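Local coordinates for protein fuculose-1-phosphate aldolase (Glaciozyma antarctica, PDB 4XXF) that belongs to the class II aldolase and adducin family and binds a zinc ion through three histidines, at residues A175-L178 with G182-T185. Numbering follows the deposited sequence.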
loop_
_atom_site.group_PDB
_atom_site.type_symbol
_atom_site.label_atom_id
_atom_site.label_comp_id
_atom_site.label_asym_id
_atom_site.label_seq_id
_atom_site.Cartn_x
_atom_site.Cartn_y
_atom_site.Cartn_z
ATOM N N ALA A 175 -13.280 -23.245 2.654
ATOM C CA ALA A 175 -13.553 -21.827 2.436
ATOM C C ALA A 175 -14.744 -21.645 1.530
ATOM O O ALA A 175 -15.114 -22.549 0.774
ATOM C CB ALA A 175 -12.331 -21.125 1.848
ATOM N N ILE A 176 -15.352 -20.467 1.615
ATOM C CA ILE A 176 -16.467 -20.132 0.749
ATOM C C ILE A 176 -16.368 -18.659 0.342
ATOM O O ILE A 176 -16.009 -17.775 1.137
ATOM C CB ILE A 176 -17.839 -20.445 1.426
ATOM C CG1 ILE A 176 -19.002 -20.161 0.468
ATOM C CG2 ILE A 176 -18.000 -19.671 2.744
ATOM C CD1 ILE A 176 -20.324 -20.797 0.902
ATOM N N ILE A 177 -16.643 -18.415 -0.931
ATOM C CA ILE A 177 -16.803 -17.064 -1.451
ATOM C C ILE A 177 -18.286 -16.756 -1.428
ATOM O O ILE A 177 -19.079 -17.444 -2.067
ATOM C CB ILE A 177 -16.228 -16.938 -2.868
ATOM C CG1 ILE A 177 -14.740 -17.301 -2.833
ATOM C CG2 ILE A 177 -16.456 -15.539 -3.424
ATOM C CD1 ILE A 177 -14.036 -17.196 -4.165
ATOM N N LEU A 178 -18.650 -15.751 -0.636
ATOM C CA LEU A 178 -20.034 -15.343 -0.470
ATOM C C LEU A 178 -20.317 -14.192 -1.416
ATOM O O LEU A 178 -19.794 -13.097 -1.230
ATOM C CB LEU A 178 -20.293 -14.937 0.978
ATOM C CG LEU A 178 -19.925 -15.987 2.030
ATOM C CD1 LEU A 178 -19.890 -15.345 3.413
ATOM C CD2 LEU A 178 -20.904 -17.155 1.995
ATOM N N GLY A 182 -18.126 -11.369 0.641
ATOM C CA GLY A 182 -16.715 -11.549 0.926
ATOM C C GLY A 182 -16.395 -12.995 1.224
ATOM O O GLY A 182 -17.054 -13.902 0.723
ATOM N N LEU A 183 -15.400 -13.192 2.071
ATOM C CA LEU A 183 -14.814 -14.508 2.302
ATOM C C LEU A 183 -15.094 -15.043 3.692
ATOM O O LEU A 183 -15.150 -14.287 4.659
ATOM C CB LEU A 183 -13.301 -14.446 2.110
ATOM C CG LEU A 183 -12.791 -13.791 0.829
ATOM C CD1 LEU A 183 -11.270 -13.759 0.882
ATOM C CD2 LEU A 183 -13.268 -14.555 -0.375
ATOM N N LEU A 184 -15.207 -16.360 3.795
ATOM C CA LEU A 184 -15.233 -17.027 5.089
ATOM C C LEU A 184 -14.396 -18.302 4.994
ATOM O O LEU A 184 -14.485 -19.034 3.998
ATOM C CB LEU A 184 -16.676 -17.333 5.505
ATOM C CG LEU A 184 -16.899 -18.074 6.827
ATOM C CD1 LEU A 184 -18.236 -17.695 7.422
ATOM C CD2 LEU A 184 -16.853 -19.586 6.647
ATOM N N THR A 185 -13.581 -18.568 6.019
ATOM C CA THR A 185 -12.766 -19.776 6.044
ATOM C C THR A 185 -12.953 -20.505 7.357
ATOM O O THR A 185 -13.359 -19.914 8.361
ATOM C CB THR A 185 -11.268 -19.483 5.847
ATOM O OG1 THR A 185 -10.805 -18.666 6.928
ATOM C CG2 THR A 185 -11.028 -18.775 4.520
#
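Residues 175-178 and 182-185 run antiparallel at 161°, the axes of these short segments approaching to 4.8 Å, as neighbouring strands of a β-hairpin inside the mixed sheet of this class II aldolase. Two hydrogen-bonded pairs alternate with two non-hydrogen-bonded ones. Ile176 and Leu184 exchange both backbone bonds, and so do Leu178 and Gly182, where the bond from Leu178 N to Gly182 O is 2.8 Å long. Gly182 closes the turn end of the ladder at a positive phi of 149°, a backbone conformation that glycine reaches readily.

The alternation sorts the side chains onto two faces. On one, Ile177 and Leu183 run alongside each other in the same direction, and CG1 of Ile177 reaches CD2 of Leu183 at 4.0 Å; helix 190-213 covers Leu183 and Ala175 here. Leu183 O also accepts a hydrogen bond from ND1 of His117, a zinc ligand, a second-shell bond that probably helps to orient that ligand. On the other face, the CG2 branch of Ile176 meets Leu184 CB at 3.9 Å. With CG1 anti to the backbone nitrogen (chi1 -177°), the end of Ile176 leads off from Leu184, and its side chain also packs on helix 163-170 and strand 147-150. At the far end of the ladder, the methyl CB of Ala175 rests 3.8 Å from Thr185 CG2, while Thr185 OG1 is hydrogen-bonded to Ala193 O.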